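Local coordinates for diaminopimelate decarboxylase (Psychromonas ingrahamii, PDB 4XG1), which probably catalyses the pyridoxal phosphate-dependent decarboxylation of meso-2,6-diaminopimelate to L-lysine, the last step of lysine biosynthesis, as a homodimer, at residues S148-P153 against N170-E175; K99-G104 against C122-S127. One frame throughout, in Å; residues are numbered along the deposited sequence.

Contact 1: S148-P153 against N170-E175; sequences SIRINP and NKFGIE
R150 and N152 hold the backbone of I174 between them, forming a short parallel ladder in which I174 pairs with I151. I174 N donates to R150 O at 2.7 Å, and N152 N donates to I174 O at 2.7 Å; the CA of I151 adds a CA-H...O contact to that same carbonyl. The touching parts run 81° apart overall, since 172-173 come in across strand 145-152 before I174 and E175 join it. N152 extends the pairing with its side chain. Its CG lies anti to the carbonyl carbon (chi1 -54°), from where ND2 reaches F172 O at 2.7 Å, nearly straight and with the acceptor close to the amide plane. G173 has a positive phi and faces this amide, where a CB would collide with N152 OD1. R150 stretches out beside F172: CB of F172 sits 3.4 Å above the centre of the guanidinium, and NH1 lies 3.2 Å from CD1 of F172, the two flat groups being 19° from parallel. NH1 forms a salt bridge with E126 and NH2 donates to H200 O. I149 CG2 meets I174 CG1 at 3.6 Å, in a layer continued by V182. The contact adds the short strand 174-175, reached through helix 161-169, to the C-terminal end of TIM-barrel strand 145-152, whose next barrel neighbour is strand 192-198. Its chemistry ties the turn at F172, which packs on C348 of the second subunit, the predicted proton donor, to a buried, charge-paired arginine.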
loop_
_atom_site.group_PDB
_atom_site.type_symbol
_atom_site.label_atom_id
_atom_site.label_comp_id
_atom_site.label_asym_id
_atom_site.label_seq_id
_atom_site.Cartn_x
_atom_site.Cartn_y
_atom_site.Cartn_z
ATOM N N SER B 148 24.363 -17.147 -2.816
ATOM C CA SER B 148 24.278 -17.173 -4.258
ATOM C C SER B 148 24.350 -15.750 -4.741
ATOM O O SER B 148 24.231 -14.800 -3.967
ATOM C CB SER B 148 22.997 -17.766 -4.775
ATOM O OG SER B 148 22.645 -18.938 -4.082
ATOM N N ILE B 149 24.540 -15.602 -6.042
ATOM C CA ILE B 149 24.434 -14.317 -6.657
ATOM C C ILE B 149 23.202 -14.373 -7.491
ATOM O O ILE B 149 22.963 -15.352 -8.194
ATOM C CB ILE B 149 25.615 -13.999 -7.559
ATOM C CG1 ILE B 149 26.955 -14.241 -6.831
ATOM C CG2 ILE B 149 25.545 -12.545 -8.056
ATOM C CD1 ILE B 149 27.295 -13.188 -5.815
ATOM N N ARG B 150 22.390 -13.333 -7.382
ATOM C CA ARG B 150 21.257 -13.163 -8.288
ATOM C C ARG B 150 21.789 -12.621 -9.636
ATOM O O ARG B 150 22.342 -11.503 -9.711
ATOM C CB ARG B 150 20.216 -12.207 -7.722
ATOM C CG ARG B 150 18.945 -12.160 -8.559
ATOM C CD ARG B 150 17.954 -11.142 -8.009
ATOM N NE ARG B 150 16.784 -11.056 -8.846
ATOM C CZ ARG B 150 15.694 -10.379 -8.548
ATOM N NH1 ARG B 150 15.584 -9.753 -7.403
ATOM N NH2 ARG B 150 14.703 -10.351 -9.414
ATOM N N ILE B 151 21.592 -13.427 -10.668
ATOM C CA ILE B 151 22.128 -13.178 -11.955
ATOM C C ILE B 151 21.015 -12.847 -12.910
ATOM O O ILE B 151 19.922 -13.399 -12.841
ATOM C CB ILE B 151 22.832 -14.441 -12.500
ATOM C CG1 ILE B 151 24.031 -14.784 -11.644
ATOM C CG2 ILE B 151 23.253 -14.267 -13.962
ATOM C CD1 ILE B 151 25.013 -13.647 -11.510
ATOM N N ASN B 152 21.305 -11.876 -13.758
ATOM C CA ASN B 152 20.428 -11.489 -14.817
ATOM C C ASN B 152 20.952 -12.066 -16.112
ATOM O O ASN B 152 21.842 -11.484 -16.754
ATOM C CB ASN B 152 20.328 -9.956 -14.903
ATOM C CG ASN B 152 19.930 -9.326 -13.583
ATOM O OD1 ASN B 152 19.383 -9.984 -12.724
ATOM N ND2 ASN B 152 20.201 -8.034 -13.432
ATOM N N PRO B 153 20.356 -13.187 -16.535
ATOM C CA PRO B 153 20.729 -13.688 -17.838
ATOM C C PRO B 153 20.401 -12.767 -18.996
ATOM O O PRO B 153 19.529 -11.903 -18.915
ATOM C CB PRO B 153 19.947 -14.983 -17.964
ATOM C CG PRO B 153 18.990 -15.038 -16.815
ATOM C CD PRO B 153 19.078 -13.761 -16.053
ATOM N N ASN B 170 16.440 -2.489 -14.369
ATOM C CA ASN B 170 15.859 -2.457 -13.061
ATOM C C ASN B 170 16.901 -2.705 -11.989
ATOM O O ASN B 170 17.997 -3.176 -12.263
ATOM C CB ASN B 170 14.684 -3.422 -13.014
ATOM C CG ASN B 170 15.102 -4.891 -12.889
ATOM O OD1 ASN B 170 16.235 -5.238 -12.492
ATOM N ND2 ASN B 170 14.192 -5.775 -13.304
ATOM N N LYS B 171 16.544 -2.366 -10.773
ATOM C CA LYS B 171 17.448 -2.429 -9.656
ATOM C C LYS B 171 18.024 -3.822 -9.259
ATOM O O LYS B 171 18.981 -3.893 -8.512
ATOM C CB LYS B 171 16.781 -1.782 -8.428
ATOM C CG LYS B 171 15.628 -2.540 -7.823
ATOM C CD LYS B 171 15.030 -1.765 -6.665
ATOM C CE LYS B 171 13.765 -2.419 -6.128
ATOM N NZ LYS B 171 13.219 -1.695 -4.957
ATOM N N PHE B 172 17.442 -4.903 -9.768
ATOM C CA PHE B 172 17.793 -6.260 -9.343
ATOM C C PHE B 172 18.982 -6.902 -10.069
ATOM O O PHE B 172 19.161 -6.767 -11.270
ATOM C CB PHE B 172 16.579 -7.193 -9.476
ATOM C CG PHE B 172 15.381 -6.689 -8.767
ATOM C CD1 PHE B 172 15.398 -6.525 -7.392
ATOM C CD2 PHE B 172 14.252 -6.296 -9.464
ATOM C CE1 PHE B 172 14.299 -6.019 -6.722
ATOM C CE2 PHE B 172 13.157 -5.771 -8.805
ATOM C CZ PHE B 172 13.185 -5.612 -7.422
ATOM N N GLY B 173 19.778 -7.613 -9.298
ATOM C CA GLY B 173 20.695 -8.603 -9.840
ATOM C C GLY B 173 21.981 -8.085 -10.378
ATOM O O GLY B 173 22.212 -6.897 -10.424
ATOM N N ILE B 174 22.830 -9.024 -10.756
ATOM C CA ILE B 174 24.088 -8.731 -11.412
ATOM C C ILE B 174 23.963 -9.236 -12.828
ATOM O O ILE B 174 23.489 -10.361 -13.087
ATOM C CB ILE B 174 25.235 -9.461 -10.743
ATOM C CG1 ILE B 174 25.313 -9.117 -9.245
ATOM C CG2 ILE B 174 26.554 -9.158 -11.456
ATOM C CD1 ILE B 174 25.701 -7.698 -8.954
ATOM N N GLU B 175 24.348 -8.391 -13.760
ATOM C CA GLU B 175 24.307 -8.770 -15.160
ATOM C C GLU B 175 25.314 -9.905 -15.417
ATOM O O GLU B 175 26.419 -9.918 -14.898
ATOM C CB GLU B 175 24.463 -7.545 -16.074
ATOM C CG GLU B 175 25.800 -6.858 -15.990
ATOM C CD GLU B 175 25.982 -5.832 -17.094
ATOM O OE1 GLU B 175 24.969 -5.370 -17.649
ATOM O OE2 GLU B 175 27.148 -5.509 -17.417
#

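Contact 2: K99-G104 against C122-S127; sequences KIVFSG and CFNVES
F102 and F123 pair in parallel register, and their rings meet on the face of the sheet covered by helix 109-117. F102 has CG anti to the backbone N (chi1 -171°), whereas F123 has CG anti to the carbonyl carbon; these different turns bring CD2 of F102 to 3.8 Å from CE2 of F123, with the ring planes oblique at 42°. Backbone bonds flank the pair: F102 N to C122 O and N124 N to F102 O, both 3.0 Å. On the other face V101 CG1 approaches C122 CB at 4.1 Å, while its CG2, in the crowded position between backbone N and carbonyl carbon, lies 3.7 Å from N124 ND2. That amide has a weak hydrogen bond to D236. S103, its OG bonded to D80, touches the bound pyridoxal phosphate-lysine adduct, so this strand end lines the cofactor pocket. Beyond the strands a water accepts from G104 N at 3.0 Å and donates to N124 O at 2.8 Å and to E126 OE2. A bend at chi2 (-131°) turns the E126 carboxylate back toward G104; its charge is matched by R150, and OE1 accepts from G173 N. An alanine in place of E126 would probably leave the water without one of its three partners and R150 without its countercharge. The contact thus joins neighbouring barrel strands through an aromatic outer face and, at their C-terminal ends, a single water bridging G104, N124 and E126.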
loop_
_atom_site.group_PDB
_atom_site.type_symbol
_atom_site.label_atom_id
_atom_site.label_comp_id
_atom_site.label_asym_id
_atom_site.label_seq_id
_atom_site.Cartn_x
_atom_site.Cartn_y
_atom_site.Cartn_z
ATOM N N LYS B 99 15.797 -24.088 5.729
ATOM C CA LYS B 99 15.193 -24.119 4.412
ATOM C C LYS B 99 14.762 -22.734 3.938
ATOM O O LYS B 99 13.850 -22.593 3.114
ATOM C CB LYS B 99 14.011 -25.032 4.405
ATOM C CG LYS B 99 14.368 -26.437 4.798
ATOM C CD LYS B 99 13.222 -27.395 4.463
ATOM C CE LYS B 99 13.422 -28.717 5.133
ATOM N NZ LYS B 99 12.259 -29.583 4.806
ATOM N N ILE B 100 15.441 -21.727 4.451
ATOM C CA ILE B 100 15.098 -20.354 4.136
ATOM C C ILE B 100 16.186 -19.764 3.269
ATOM O O ILE B 100 17.355 -19.740 3.674
ATOM C CB ILE B 100 15.012 -19.484 5.398
ATOM C CG1 ILE B 100 13.702 -19.778 6.114
ATOM C CG2 ILE B 100 15.058 -18.000 5.045
ATOM C CD1 ILE B 100 13.526 -18.973 7.382
ATOM N N VAL B 101 15.794 -19.221 2.126
ATOM C CA VAL B 101 16.696 -18.329 1.400
ATOM C C VAL B 101 16.191 -16.902 1.502
ATOM O O VAL B 101 14.999 -16.662 1.577
ATOM C CB VAL B 101 16.914 -18.786 -0.058
ATOM C CG1 VAL B 101 17.185 -20.291 -0.076
ATOM C CG2 VAL B 101 15.709 -18.497 -0.932
ATOM N N PHE B 102 17.115 -15.973 1.577
ATOM C CA PHE B 102 16.866 -14.562 1.787
ATOM C C PHE B 102 17.247 -13.721 0.553
ATOM O O PHE B 102 18.386 -13.474 0.321
ATOM C CB PHE B 102 17.663 -14.166 3.007
ATOM C CG PHE B 102 17.418 -12.805 3.557
ATOM C CD1 PHE B 102 16.451 -11.958 3.106
ATOM C CD2 PHE B 102 18.174 -12.402 4.593
ATOM C CE1 PHE B 102 16.272 -10.740 3.659
ATOM C CE2 PHE B 102 18.019 -11.176 5.140
ATOM C CZ PHE B 102 17.046 -10.329 4.663
ATOM N N SER B 103 16.244 -13.264 -0.190
ATOM C CA SER B 103 16.377 -12.332 -1.332
ATOM C C SER B 103 16.264 -10.870 -0.881
ATOM O O SER B 103 15.931 -10.593 0.264
ATOM C CB SER B 103 15.300 -12.620 -2.378
ATOM O OG SER B 103 15.032 -14.019 -2.528
ATOM N N GLY B 104 16.619 -9.934 -1.743
ATOM C CA GLY B 104 16.435 -8.511 -1.436
ATOM C C GLY B 104 17.632 -7.622 -1.717
ATOM O O GLY B 104 18.734 -7.947 -1.347
ATOM N N CYS B 122 20.768 -19.747 2.625
ATOM C CA CYS B 122 21.460 -18.983 1.577
ATOM C C CYS B 122 20.990 -17.528 1.498
ATOM O O CYS B 122 19.824 -17.245 1.679
ATOM C CB CYS B 122 21.245 -19.684 0.210
ATOM S SG CYS B 122 22.448 -19.284 -1.054
ATOM N N PHE B 123 21.917 -16.635 1.203
ATOM C CA PHE B 123 21.638 -15.252 0.890
ATOM C C PHE B 123 21.723 -15.081 -0.619
ATOM O O PHE B 123 22.756 -15.320 -1.189
ATOM C CB PHE B 123 22.663 -14.333 1.525
ATOM C CG PHE B 123 22.595 -14.278 3.021
ATOM C CD1 PHE B 123 23.191 -15.275 3.799
ATOM C CD2 PHE B 123 21.944 -13.230 3.666
ATOM C CE1 PHE B 123 23.132 -15.232 5.182
ATOM C CE2 PHE B 123 21.884 -13.174 5.048
ATOM C CZ PHE B 123 22.472 -14.181 5.806
ATOM N N ASN B 124 20.637 -14.698 -1.272
ATOM C CA ASN B 124 20.656 -14.393 -2.688
ATOM C C ASN B 124 21.091 -12.947 -2.854
ATOM O O ASN B 124 20.294 -12.032 -2.668
ATOM C CB ASN B 124 19.276 -14.622 -3.287
ATOM C CG ASN B 124 18.892 -16.088 -3.311
ATOM O OD1 ASN B 124 19.769 -16.962 -3.333
ATOM N ND2 ASN B 124 17.587 -16.385 -3.287
ATOM N N VAL B 125 22.362 -12.744 -3.203
ATOM C CA VAL B 125 22.985 -11.416 -3.232
ATOM C C VAL B 125 22.743 -10.674 -4.553
ATOM O O VAL B 125 22.808 -11.261 -5.641
ATOM C CB VAL B 125 24.513 -11.501 -2.984
ATOM C CG1 VAL B 125 25.188 -10.137 -3.076
ATOM C CG2 VAL B 125 24.792 -12.109 -1.632
ATOM N N GLU B 126 22.535 -9.363 -4.430
ATOM C CA GLU B 126 22.105 -8.500 -5.538
ATOM C C GLU B 126 23.058 -7.341 -5.853
ATOM O O GLU B 126 22.874 -6.649 -6.821
ATOM C CB GLU B 126 20.732 -7.897 -5.188
ATOM C CG GLU B 126 19.692 -8.973 -4.878
ATOM C CD GLU B 126 18.364 -8.796 -5.607
ATOM O OE1 GLU B 126 18.341 -8.046 -6.606
ATOM O OE2 GLU B 126 17.360 -9.430 -5.171
ATOM N N SER B 127 24.072 -7.127 -5.034
ATOM C CA SER B 127 25.060 -6.150 -5.373
ATOM C C SER B 127 26.412 -6.538 -4.818
ATOM O O SER B 127 26.522 -7.433 -3.960
ATOM C CB SER B 127 24.663 -4.793 -4.852
ATOM O OG SER B 127 24.904 -4.713 -3.459
HETATM O O HOH W 1 17.886 -11.502 -3.958
#

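How the contacts relate
Contact 2 joins two neighbouring barrel strands and contact 1 adds an extra strand to the next one along, 145-152; their centres are about 12 Å apart. R150 N lies 2.7 Å from V125 O, a probable hydrogen bond, and the salt bridge between R150 NH1 and E126 OE2, 2.9 Å long, joins the guanidinium of contact 1 to the water-bridged carboxylate of contact 2. Both reach the active site: the side chains of R150 and S103 each come within about 4 Å of the bound pyridoxal phosphate-lysine adduct. They also share a partner across the dimer interface, since K294 of the second subunit bonds to the carbonyls of E126, K171 and G173.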